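Local coordinates for ABC transporter, substrate binding protein (Polyamine) (Agrobacterium tumefaciens, PDB 4EUO) that binds gamma-aminobutanoic acid (GABA) selectively as the periplasmic substrate-binding protein of an ABC transporter, probably delivering it for uptake, at residues D14-A19 and V56-G61; A19-F24 and I30-D35; A252-A257 and I267-L272. All coordinates share one frame; numbering follows the deposited sequence.

Interactions 1 and 2 are two contacts of one helix, 10-28, with one sheet: the 14-19 turn sends a hydrogen bond to strand 56-60, and the 19-24 turn packs on strand 32-35. They share Ala-19, and their centres lie about 10 Å apart. Interaction 3, whose centre lies about 15 Å from that of interaction 1, fastens the loop 267-272 to helix 250-260, which packs on helix 10-28 (Ala-19 CB to Met-256 N 3.5 Å) and is tied to it by a salt bridge of 2.7 Å between Lys-23 NZ and Asp-255 OD2. Interaction 1 contains the pocket residue Glu-60, and its Asp-58 side chain is about 5 Å from the bound GABA; the Gln-253 side chain of interaction 3 is about 13 Å from the bound GABA.

Interaction 1 (D14-A19 and V56-G61); sequences DAQKAA and VVDVEG
Gln-16 and Asp-58 meet through a single hydrogen bond that spans the gap between helix 10-28 and strand 56-60. The donor is Gln-16 NE2, the acceptor Asp-58 OD2, and the two atoms are 2.9 Å apart with an N-H...O angle of 153°, a moderately straight bond. The side chains cross at about a right angle. OD2 lies almost exactly in the amide plane of Gln-16, where an N-H can point at it, but the carboxylate is turned steeply to it, the two planes 66° apart, and NE2 reaches OD2 from above the carboxylate plane. The bond is therefore well aimed from the donor's side and tilted from the acceptor's. Gln-16 runs extended beyond CG (chi2 173°), which lets it bridge backbones whose CA atoms, at Gln-16 and Asp-58, are still 10.0 Å apart.

Each group has further partners that help fix its rotation. Gln-16 OE1 is hydrogen-bonded to Ser-7 OG, Asp-58 OD2 also to Ser-98 OG, and Asp-58 OD1 to Trp-8 NE1, a residue of the GABA pocket. Both amide ends of Gln-16 are thus engaged, and the Asp-58 carboxylate is gripped at both oxygens.

The chemistry is that of a buried carboxylate supported by neutral donors, an amide, a hydroxyl and an indole. OD1 also lies close to the carboxylate of the pocket residue Asp-226, and these donors probably help offset the crowding of two acids. The network is consistent with a second shell, in which Asp-58 probably helps to position the indole of Trp-8.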
ATOM      1  N   ASP A  14       2.717   1.127  13.425  1.00 11.00           N
ATOM      2  CA  ASP A  14       3.271   1.839  14.585  1.00 10.35           C
ATOM      3  C   ASP A  14       3.374   3.324  14.286  1.00 11.96           C
ATOM      4  O   ASP A  14       3.108   4.153  15.155  1.00 11.32           O
ATOM      5  CB  ASP A  14       4.675   1.316  14.891  1.00 11.92           C
ATOM      6  CG  ASP A  14       4.703  -0.061  15.499  1.00 18.80           C
ATOM      7  OD1 ASP A  14       3.615  -0.572  15.885  1.00 18.70           O
ATOM      8  OD2 ASP A  14       5.799  -0.652  15.566  1.00 18.98           O
ATOM      9  N   ALA A  15       3.761   3.681  13.057  1.00 10.64           N
ATOM     10  CA  ALA A  15       3.862   5.089  12.669  1.00 11.03           C
ATOM     11  C   ALA A  15       2.484   5.744  12.574  1.00 12.12           C
ATOM     12  O   ALA A  15       2.327   6.919  12.947  1.00 12.28           O
ATOM     13  CB  ALA A  15       4.589   5.200  11.333  1.00 12.73           C
ATOM     14  N   GLN A  16       1.457   5.021  12.041  1.00 10.87           N
ATOM     15  CA  GLN A  16       0.104   5.570  12.016  1.00 10.76           C
ATOM     16  C   GLN A  16      -0.413   5.777  13.454  1.00 12.30           C
ATOM     17  O   GLN A  16      -1.098   6.771  13.718  1.00 13.38           O
ATOM     18  CB  GLN A  16      -0.835   4.677  11.221  1.00 11.98           C
ATOM     19  CG  GLN A  16      -0.502   4.675   9.716  1.00 10.64           C
ATOM     20  CD  GLN A  16      -1.332   3.646   8.994  1.00 11.93           C
ATOM     21  OE1 GLN A  16      -1.327   2.477   9.383  1.00 11.08           O
ATOM     22  NE2 GLN A  16      -2.018   4.046   7.918  1.00 10.52           N
ATOM     23  N   LYS A  17      -0.078   4.863  14.356  1.00 12.56           N
ATOM     24  CA  LYS A  17      -0.462   4.987  15.772  1.00 11.31           C
ATOM     25  C   LYS A  17       0.159   6.249  16.363  1.00 13.25           C
ATOM     26  O   LYS A  17      -0.576   7.062  16.942  1.00 13.63           O
ATOM     27  CB  LYS A  17      -0.006   3.753  16.533  1.00 12.72           C
ATOM     28  CG  LYS A  17      -0.275   3.856  18.046  1.00 14.89           C
ATOM     29  CD  LYS A  17       0.287   2.646  18.750  1.00 17.25           C
ATOM     30  CE  LYS A  17       0.235   2.757  20.266  1.00 24.07           C
ATOM     31  NZ  LYS A  17       0.680   1.496  20.920  1.00 30.24           N
ATOM     32  N   ALA A  18       1.457   6.488  16.144  1.00 11.76           N
ATOM     33  CA  ALA A  18       2.107   7.680  16.673  1.00 12.47           C
ATOM     34  C   ALA A  18       1.516   8.947  16.079  1.00 15.22           C
ATOM     35  O   ALA A  18       1.334   9.937  16.796  1.00 13.25           O
ATOM     36  CB  ALA A  18       3.600   7.628  16.368  1.00 14.31           C
ATOM     37  N   ALA A  19       1.238   8.956  14.762  1.00 12.59           N
ATOM     38  CA  ALA A  19       0.742  10.161  14.097  1.00 12.10           C
ATOM     39  C   ALA A  19      -0.705  10.513  14.379  1.00 13.32           C
ATOM     40  O   ALA A  19      -1.070  11.686  14.293  1.00 14.29           O
ATOM     41  CB  ALA A  19       0.950  10.055  12.593  1.00 13.19           C
ATOM     42  N   VAL A  56     -12.260   1.379  11.828  1.00 10.62           N
ATOM     43  CA  VAL A  56     -11.630   2.044  10.693  1.00 10.42           C
ATOM     44  C   VAL A  56     -10.562   1.076  10.224  1.00 11.78           C
ATOM     45  O   VAL A  56      -9.784   0.550  11.026  1.00 11.60           O
ATOM     46  CB  VAL A  56     -11.032   3.415  11.055  1.00 11.98           C
ATOM     47  CG1 VAL A  56     -10.237   3.987   9.867  1.00 12.61           C
ATOM     48  CG2 VAL A  56     -12.140   4.400  11.469  1.00 12.50           C
ATOM     49  N   VAL A  57     -10.546   0.825   8.911  1.00  9.74           N
ATOM     50  CA  VAL A  57      -9.550  -0.073   8.338  1.00  8.34           C
ATOM     51  C   VAL A  57      -8.774   0.655   7.237  1.00  9.31           C
ATOM     52  O   VAL A  57      -9.355   1.303   6.370  1.00  9.39           O
ATOM     53  CB  VAL A  57     -10.213  -1.342   7.760  1.00 10.11           C
ATOM     54  CG1 VAL A  57      -9.170  -2.381   7.326  1.00 10.36           C
ATOM     55  CG2 VAL A  57     -11.178  -2.008   8.763  1.00 10.87           C
ATOM     56  N   ASP A  58      -7.461   0.479   7.269  1.00  7.74           N
ATOM     57  CA  ASP A  58      -6.619   0.948   6.186  1.00  7.77           C
ATOM     58  C   ASP A  58      -6.545  -0.215   5.170  1.00  8.67           C
ATOM     59  O   ASP A  58      -6.093  -1.323   5.488  1.00  9.20           O
ATOM     60  CB  ASP A  58      -5.245   1.295   6.754  1.00  8.84           C
ATOM     61  CG  ASP A  58      -4.271   1.800   5.723  1.00  8.88           C
ATOM     62  OD1 ASP A  58      -4.081   1.104   4.706  1.00 10.05           O
ATOM     63  OD2 ASP A  58      -3.725   2.887   5.922  1.00 10.04           O
ATOM     64  N   VAL A  59      -7.030   0.067   3.952  1.00  8.43           N
ATOM     65  CA  VAL A  59      -7.106  -0.950   2.899  1.00  8.02           C
ATOM     66  C   VAL A  59      -6.423  -0.451   1.638  1.00  8.50           C
ATOM     67  O   VAL A  59      -6.155   0.733   1.491  1.00  8.33           O
ATOM     68  CB  VAL A  59      -8.592  -1.309   2.578  1.00  9.36           C
ATOM     69  CG1 VAL A  59      -9.299  -1.896   3.790  1.00  9.48           C
ATOM     70  CG2 VAL A  59      -9.349  -0.099   2.031  1.00  9.65           C
ATOM     71  N   GLU A  60      -6.233  -1.358   0.662  1.00  7.65           N
ATOM     72  CA  GLU A  60      -5.740  -0.934  -0.641  1.00  8.09           C
ATOM     73  C   GLU A  60      -6.839  -0.204  -1.398  1.00  8.95           C
ATOM     74  O   GLU A  60      -8.022  -0.599  -1.311  1.00  8.66           O
ATOM     75  CB  GLU A  60      -5.232  -2.156  -1.415  1.00  9.09           C
ATOM     76  CG  GLU A  60      -3.905  -2.639  -0.819  1.00  9.00           C
ATOM     77  CD  GLU A  60      -3.623  -4.122  -0.974  1.00 10.09           C
ATOM     78  OE1 GLU A  60      -4.560  -4.944  -0.934  1.00  8.85           O
ATOM     79  OE2 GLU A  60      -2.427  -4.471  -1.044  1.00 11.45           O
ATOM     80  N   GLY A  61      -6.465   0.817  -2.180  1.00  8.28           N
ATOM     81  CA  GLY A  61      -7.482   1.626  -2.854  1.00  8.46           C
ATOM     82  C   GLY A  61      -8.343   0.888  -3.857  1.00  9.82           C
ATOM     83  O   GLY A  61      -9.515   1.260  -4.054  1.00  9.37           O
TER

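Interaction 2 (A19-F24 and I30-D35); sequences AWAEKF and INVLQD
The ring of Phe-24 is the flat group of this contact; it packs edge-to-face with the ring of Phe-243 from helix 237-247, and its CD2-CE2 side meets both Ile-30 and Val-32. Val-32 CG2 and the carbonyl oxygen of Ile-30 approach the ring obliquely. Val-32 CG2 comes closest, 3.5 Å from Phe-24 CD2, and the two side chains cross at about a right angle. Farther along the ring, Phe-24 CE2 rests 3.8 Å from Ile-30 CB and equally near the CG2 branch. The carbonyl oxygen of Ile-30 also lies against the ring, 3.7 Å from Phe-24 CD2; it is buried here without a hydrogen-bond partner in the model. With CG anti to the backbone N (chi1 -171°), Phe-24 turns its ring toward 30-35. One helical turn earlier, Ala-21 CB sits 4.0 Å from Val-32 CB, and its small side chain lets helix and strand come close.

The contact packs the helix of a beta-alpha-beta unit on its second strand: helix 10-28 follows strand 3-6 and leads into strand 32-35, which pairs parallel with 3-6, and Phe-5 of strand 3-6 also touches Val-32.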
ATOM      1  N   ALA A  19       1.238   8.956  14.762  1.00 12.59           N
ATOM      2  CA  ALA A  19       0.742  10.161  14.097  1.00 12.10           C
ATOM      3  C   ALA A  19      -0.705  10.513  14.379  1.00 13.32           C
ATOM      4  O   ALA A  19      -1.070  11.686  14.293  1.00 14.29           O
ATOM      5  CB  ALA A  19       0.950  10.055  12.593  1.00 13.19           C
ATOM      6  N   TRP A  20      -1.569   9.505  14.641  1.00 13.24           N
ATOM      7  CA  TRP A  20      -3.019   9.703  14.731  1.00 13.47           C
ATOM      8  C   TRP A  20      -3.671   9.414  16.059  1.00 14.75           C
ATOM      9  O   TRP A  20      -4.687  10.039  16.371  1.00 15.86           O
ATOM     10  CB  TRP A  20      -3.702   8.841  13.633  1.00 12.87           C
ATOM     11  CG  TRP A  20      -3.277   9.157  12.223  1.00 12.56           C
ATOM     12  CD1 TRP A  20      -2.636  10.291  11.783  1.00 14.76           C
ATOM     13  CD2 TRP A  20      -3.487   8.340  11.058  1.00 12.29           C
ATOM     14  NE1 TRP A  20      -2.421  10.220  10.425  1.00 12.84           N
ATOM     15  CE2 TRP A  20      -2.957   9.039   9.950  1.00 13.18           C
ATOM     16  CE3 TRP A  20      -4.072   7.074  10.842  1.00 13.17           C
ATOM     17  CZ2 TRP A  20      -2.995   8.523   8.650  1.00 13.24           C
ATOM     18  CZ3 TRP A  20      -4.132   6.584   9.550  1.00 14.21           C
ATOM     19  CH2 TRP A  20      -3.578   7.289   8.477  1.00 14.43           C
ATOM     20  N   ALA A  21      -3.221   8.387  16.787  1.00 16.64           N
ATOM     21  CA  ALA A  21      -3.956   7.946  17.971  1.00 18.15           C
ATOM     22  C   ALA A  21      -4.132   8.920  19.090  1.00 19.99           C
ATOM     23  O   ALA A  21      -5.277   9.142  19.503  1.00 20.80           O
ATOM     24  CB  ALA A  21      -3.439   6.613  18.474  1.00 19.15           C
ATOM     25  N   GLU A  22      -3.056   9.607  19.517  1.00 18.06           N
ATOM     26  CA  GLU A  22      -3.204  10.600  20.580  1.00 19.36           C
ATOM     27  C   GLU A  22      -3.958  11.818  20.135  1.00 22.16           C
ATOM     28  O   GLU A  22      -4.743  12.361  20.919  1.00 22.11           O
ATOM     29  CB  GLU A  22      -1.886  10.971  21.199  1.00 21.51           C
ATOM     30  CG  GLU A  22      -1.487   9.933  22.222  1.00 29.92           C
ATOM     31  CD  GLU A  22      -0.268  10.283  23.043  1.00 47.01           C
ATOM     32  OE1 GLU A  22      -0.300  10.047  24.269  1.00 44.60           O
ATOM     33  OE2 GLU A  22       0.708  10.811  22.469  1.00 42.14           O
ATOM     34  N   LYS A  23      -3.765  12.259  18.885  1.00 17.64           N
ATOM     35  CA  LYS A  23      -4.501  13.404  18.364  1.00 18.14           C
ATOM     36  C   LYS A  23      -6.004  13.127  18.476  1.00 22.76           C
ATOM     37  O   LYS A  23      -6.753  14.007  18.915  1.00 22.06           O
ATOM     38  CB  LYS A  23      -4.138  13.664  16.889  1.00 18.60           C
ATOM     39  CG  LYS A  23      -2.848  14.449  16.669  1.00 19.35           C
ATOM     40  CD  LYS A  23      -2.582  14.630  15.163  1.00 16.83           C
ATOM     41  CE  LYS A  23      -1.226  15.204  14.833  1.00 18.36           C
ATOM     42  NZ  LYS A  23      -0.099  14.231  15.119  1.00 15.41           N
ATOM     43  N   PHE A  24      -6.444  11.899  18.140  1.00 17.96           N
ATOM     44  CA  PHE A  24      -7.857  11.527  18.206  1.00 18.01           C
ATOM     45  C   PHE A  24      -8.356  11.513  19.646  1.00 23.69           C
ATOM     46  O   PHE A  24      -9.451  12.020  19.915  1.00 21.66           O
ATOM     47  CB  PHE A  24      -8.109  10.160  17.546  1.00 18.43           C
ATOM     48  CG  PHE A  24      -9.573   9.842  17.400  1.00 17.99           C
ATOM     49  CD1 PHE A  24     -10.394  10.622  16.596  1.00 17.85           C
ATOM     50  CD2 PHE A  24     -10.150   8.803  18.115  1.00 18.78           C
ATOM     51  CE1 PHE A  24     -11.755  10.304  16.442  1.00 19.66           C
ATOM     52  CE2 PHE A  24     -11.492   8.473  17.932  1.00 20.72           C
ATOM     53  CZ  PHE A  24     -12.284   9.233  17.105  1.00 19.44           C
ATOM     54  N   ILE A  30     -11.848   9.629  23.049  1.00 26.98           N
ATOM     55  CA  ILE A  30     -12.004   8.223  22.662  1.00 26.68           C
ATOM     56  C   ILE A  30     -10.624   7.583  22.486  1.00 27.54           C
ATOM     57  O   ILE A  30      -9.792   8.131  21.764  1.00 26.38           O
ATOM     58  CB  ILE A  30     -12.902   8.074  21.394  1.00 30.05           C
ATOM     59  CG1 ILE A  30     -14.309   8.672  21.641  1.00 31.19           C
ATOM     60  CG2 ILE A  30     -12.997   6.597  20.933  1.00 30.17           C
ATOM     61  CD1 ILE A  30     -15.086   9.137  20.389  1.00 33.66           C
ATOM     62  N   ASN A  31     -10.390   6.442  23.156  1.00 23.69           N
ATOM     63  CA  ASN A  31      -9.151   5.677  23.103  1.00 23.99           C
ATOM     64  C   ASN A  31      -9.136   4.838  21.817  1.00 25.74           C
ATOM     65  O   ASN A  31     -10.148   4.224  21.460  1.00 22.45           O
ATOM     66  CB  ASN A  31      -9.027   4.787  24.345  1.00 27.19           C
ATOM     67  CG  ASN A  31      -7.861   3.825  24.412  1.00 59.19           C
ATOM     68  OD1 ASN A  31      -8.012   2.678  24.845  1.00 55.04           O
ATOM     69  ND2 ASN A  31      -6.659   4.275  24.070  1.00 56.50           N
ATOM     70  N   VAL A  32      -7.986   4.832  21.121  1.00 22.05           N
ATOM     71  CA  VAL A  32      -7.800   4.059  19.894  1.00 20.60           C
ATOM     72  C   VAL A  32      -7.038   2.801  20.220  1.00 20.84           C
ATOM     73  O   VAL A  32      -5.946   2.861  20.805  1.00 21.98           O
ATOM     74  CB  VAL A  32      -7.071   4.870  18.792  1.00 22.92           C
ATOM     75  CG1 VAL A  32      -6.833   4.007  17.537  1.00 21.76           C
ATOM     76  CG2 VAL A  32      -7.846   6.127  18.438  1.00 23.39           C
ATOM     77  N   LEU A  33      -7.567   1.653  19.776  1.00 16.72           N
ATOM     78  CA  LEU A  33      -6.901   0.377  19.931  1.00 16.18           C
ATOM     79  C   LEU A  33      -6.424  -0.111  18.554  1.00 16.75           C
ATOM     80  O   LEU A  33      -7.088   0.163  17.556  1.00 15.36           O
ATOM     81  CB  LEU A  33      -7.854  -0.656  20.545  1.00 17.72           C
ATOM     82  CG  LEU A  33      -8.422  -0.303  21.929  1.00 24.13           C
ATOM     83  CD1 LEU A  33      -9.382  -1.378  22.390  1.00 26.62           C
ATOM     84  CD2 LEU A  33      -7.315  -0.097  22.962  1.00 25.94           C
ATOM     85  N   GLN A  34      -5.307  -0.820  18.517  1.00 14.60           N
ATOM     86  CA  GLN A  34      -4.758  -1.302  17.245  1.00 14.28           C
ATOM     87  C   GLN A  34      -5.131  -2.737  17.000  1.00 16.65           C
ATOM     88  O   GLN A  34      -5.024  -3.569  17.910  1.00 18.60           O
ATOM     89  CB  GLN A  34      -3.212  -1.195  17.233  1.00 15.16           C
ATOM     90  CG  GLN A  34      -2.661   0.199  17.542  1.00 15.56           C
ATOM     91  CD  GLN A  34      -3.068   1.191  16.477  1.00 15.48           C
ATOM     92  OE1 GLN A  34      -3.131   0.856  15.267  1.00 14.42           O
ATOM     93  NE2 GLN A  34      -3.471   2.373  16.882  1.00 14.23           N
ATOM     94  N   ASP A  35      -5.484  -3.069  15.765  1.00 13.58           N
ATOM     95  CA  ASP A  35      -5.695  -4.438  15.383  1.00 13.06           C
ATOM     96  C   ASP A  35      -5.245  -4.658  13.929  1.00 15.22           C
ATOM     97  O   ASP A  35      -4.785  -3.737  13.244  1.00 12.56           O
ATOM     98  CB  ASP A  35      -7.148  -4.916  15.633  1.00 14.35           C
ATOM     99  CG  ASP A  35      -7.335  -6.440  15.734  1.00 19.58           C
ATOM    100  OD1 ASP A  35      -6.325  -7.170  15.743  1.00 19.71           O
ATOM    101  OD2 ASP A  35      -8.490  -6.891  15.761  1.00 22.72           O
TER

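Interaction 3 (A252-A257 and I267-L272); sequences AQADMA and IESAKL
Ser-269 places its CB against the backbone and side chain of Ala-254, and its hydroxyl against the neighbouring residue Gln-253. Followed outward, the serine first sets CB 3.9 Å from Ala-254 N and 4.1 Å from Ala-254 CB. The next atom, OG, stands anti to its own carbonyl carbon (chi1 -65°), a torsion that turns it to the helix, where it lies 3.2 Å from Gln-253 CB. It passes Ala-254 N at 3.7 Å without a hydrogen bond to it. The bond that OG does make goes to the carbonyl oxygen of Ala-250, in the first turn of helix 250-260.

Ala-254 is the helix's main point of contact. Its methyl group touches two parts of the loop, the Ser-269 carbonyl oxygen at 3.7 Å and Leu-272 CB at 4.0 Å. Ser-269 O also accepts the backbone bond from Leu-272 N, and the 3-10 segment 270-272 places Leu-272 CB beside the alanine. Gln-253 meets the serine through its CB; bent at chi2, it carries its amide away to the carbonyl oxygens of Ser-98 and Ala-247, which NE2 bonds.

No hydrogen bond joins 252-257 to 267-272, and the direct meeting is van der Waals contact centred on the Ala-254 methyl and the Ser-269 side chain. Their polar neighbours bond just outside the segments, Ser-269 OG to Ala-250 O and Gln-253 OE1 to Val-265 N: the serine hydroxyl tethers the loop to the start of the helix, and the glutamine amide holds the incoming chain at Val-265.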
ATOM      1  N   ALA A 252      -1.984  15.736  10.792  1.00 13.30           N
ATOM      2  CA  ALA A 252      -1.996  14.284  10.977  1.00 12.83           C
ATOM      3  C   ALA A 252      -1.378  13.590   9.751  1.00 13.84           C
ATOM      4  O   ALA A 252      -0.579  12.667   9.927  1.00 13.23           O
ATOM      5  CB  ALA A 252      -3.416  13.804  11.203  1.00 13.45           C
ATOM      6  N   GLN A 253      -1.684  14.078   8.538  1.00 12.83           N
ATOM      7  CA  GLN A 253      -1.119  13.477   7.327  1.00 11.68           C
ATOM      8  C   GLN A 253       0.379  13.796   7.195  1.00 13.62           C
ATOM      9  O   GLN A 253       1.197  12.944   6.793  1.00 11.98           O
ATOM     10  CB  GLN A 253      -1.881  13.951   6.108  1.00 12.57           C
ATOM     11  CG  GLN A 253      -3.185  13.197   5.908  1.00 11.49           C
ATOM     12  CD  GLN A 253      -2.913  11.823   5.325  1.00 11.74           C
ATOM     13  OE1 GLN A 253      -2.166  11.714   4.353  1.00 11.28           O
ATOM     14  NE2 GLN A 253      -3.506  10.758   5.899  1.00 10.72           N
ATOM     15  N   ALA A 254       0.768  15.052   7.519  1.00 12.97           N
ATOM     16  CA  ALA A 254       2.182  15.398   7.468  1.00 12.90           C
ATOM     17  C   ALA A 254       2.945  14.533   8.478  1.00 14.15           C
ATOM     18  O   ALA A 254       4.029  14.068   8.174  1.00 13.28           O
ATOM     19  CB  ALA A 254       2.360  16.887   7.814  1.00 14.24           C
ATOM     20  N   ASP A 255       2.389  14.316   9.676  1.00 12.64           N
ATOM     21  CA  ASP A 255       3.084  13.498  10.675  1.00 12.80           C
ATOM     22  C   ASP A 255       3.189  12.043  10.259  1.00 14.35           C
ATOM     23  O   ASP A 255       4.243  11.447  10.445  1.00 13.11           O
ATOM     24  CB  ASP A 255       2.412  13.636  12.056  1.00 13.85           C
ATOM     25  CG  ASP A 255       2.519  15.049  12.653  1.00 14.49           C
ATOM     26  OD1 ASP A 255       3.285  15.875  12.102  1.00 17.25           O
ATOM     27  OD2 ASP A 255       1.765  15.339  13.579  1.00 17.67           O
ATOM     28  N   MET A 256       2.156  11.500   9.610  1.00 12.28           N
ATOM     29  CA  MET A 256       2.201  10.122   9.102  1.00 12.47           C
ATOM     30  C   MET A 256       3.315  10.050   8.041  1.00 12.87           C
ATOM     31  O   MET A 256       4.125   9.124   8.030  1.00 12.14           O
ATOM     32  CB  MET A 256       0.830   9.786   8.511  1.00 13.01           C
ATOM     33  CG  MET A 256       0.748   8.423   7.797  1.00 13.06           C
ATOM     34  SD  MET A 256       1.409   8.458   6.099  1.00 12.78           S
ATOM     35  CE  MET A 256       0.387   9.733   5.350  1.00 12.15           C
ATOM     36  N   ALA A 257       3.367  11.052   7.139  1.00 11.11           N
ATOM     37  CA  ALA A 257       4.353  11.013   6.075  1.00 11.47           C
ATOM     38  C   ALA A 257       5.784  11.114   6.588  1.00 12.66           C
ATOM     39  O   ALA A 257       6.677  10.373   6.171  1.00 12.77           O
ATOM     40  CB  ALA A 257       4.068  12.155   5.093  1.00 12.25           C
ATOM     41  N   ILE A 267      -3.843  17.918   0.700  1.00 13.92           N
ATOM     42  CA  ILE A 267      -3.121  18.889  -0.128  1.00 13.93           C
ATOM     43  C   ILE A 267      -2.453  20.012   0.633  1.00 15.70           C
ATOM     44  O   ILE A 267      -1.598  20.696   0.051  1.00 16.89           O
ATOM     45  CB  ILE A 267      -4.031  19.380  -1.259  1.00 16.85           C
ATOM     46  CG1 ILE A 267      -5.102  20.379  -0.715  1.00 17.14           C
ATOM     47  CG2 ILE A 267      -4.652  18.163  -1.970  1.00 22.55           C
ATOM     48  CD1 ILE A 267      -6.265  20.593  -1.612  1.00 26.37           C
ATOM     49  N   GLU A 268      -2.745  20.151   1.917  1.00 14.21           N
ATOM     50  CA  GLU A 268      -2.102  21.183   2.728  1.00 14.37           C
ATOM     51  C   GLU A 268      -1.056  20.617   3.674  1.00 15.66           C
ATOM     52  O   GLU A 268      -0.567  21.333   4.550  1.00 15.96           O
ATOM     53  CB  GLU A 268      -3.154  22.024   3.458  1.00 15.80           C
ATOM     54  CG  GLU A 268      -4.099  22.678   2.462  1.00 16.75           C
ATOM     55  CD  GLU A 268      -4.968  23.819   2.933  1.00 31.23           C
ATOM     56  OE1 GLU A 268      -5.108  24.010   4.162  1.00 27.04           O
ATOM     57  OE2 GLU A 268      -5.552  24.496   2.057  1.00 24.76           O
ATOM     58  N   SER A 269      -0.671  19.323   3.497  1.00 13.65           N
ATOM     59  CA  SER A 269       0.319  18.679   4.359  1.00 13.85           C
ATOM     60  C   SER A 269       1.776  18.967   3.994  1.00 17.44           C
ATOM     61  O   SER A 269       2.587  19.117   4.897  1.00 16.24           O
ATOM     62  CB  SER A 269       0.126  17.169   4.362  1.00 14.73           C
ATOM     63  OG  SER A 269      -1.117  16.863   4.957  1.00 14.30           O
ATOM     64  N   ALA A 270       2.129  18.960   2.683  1.00 18.72           N
ATOM     65  CA  ALA A 270       3.523  19.110   2.230  1.00 20.82           C
ATOM     66  C   ALA A 270       4.236  20.311   2.840  1.00 23.00           C
ATOM     67  O   ALA A 270       5.368  20.191   3.321  1.00 22.75           O
ATOM     68  CB  ALA A 270       3.599  19.175   0.710  1.00 22.49           C
ATOM     69  N   LYS A 271       3.533  21.425   2.901  1.00 18.87           N
ATOM     70  CA  LYS A 271       4.060  22.671   3.448  1.00 19.74           C
ATOM     71  C   LYS A 271       4.440  22.607   4.941  1.00 23.71           C
ATOM     72  O   LYS A 271       5.203  23.449   5.414  1.00 23.03           O
ATOM     73  CB  LYS A 271       3.091  23.812   3.164  1.00 23.43           C
ATOM     74  CG  LYS A 271       1.801  23.755   3.937  1.00 24.73           C
ATOM     75  CD  LYS A 271       0.968  24.945   3.560  1.00 34.25           C
ATOM     76  CE  LYS A 271      -0.362  24.985   4.228  1.00 30.96           C
ATOM     77  NZ  LYS A 271      -1.275  25.901   3.496  1.00 35.07           N
ATOM     78  N   LEU A 272       3.920  21.612   5.677  1.00 18.16           N
ATOM     79  CA  LEU A 272       4.196  21.454   7.101  1.00 17.88           C
ATOM     80  C   LEU A 272       5.405  20.590   7.343  1.00 21.30           C
ATOM     81  O   LEU A 272       5.895  20.485   8.472  1.00 22.22           O
ATOM     82  CB  LEU A 272       2.975  20.836   7.816  1.00 17.43           C
ATOM     83  CG  LEU A 272       1.626  21.508   7.636  1.00 19.53           C
ATOM     84  CD1 LEU A 272       0.504  20.652   8.267  1.00 19.18           C
ATOM     85  CD2 LEU A 272       1.594  22.926   8.254  1.00 22.53           C
TER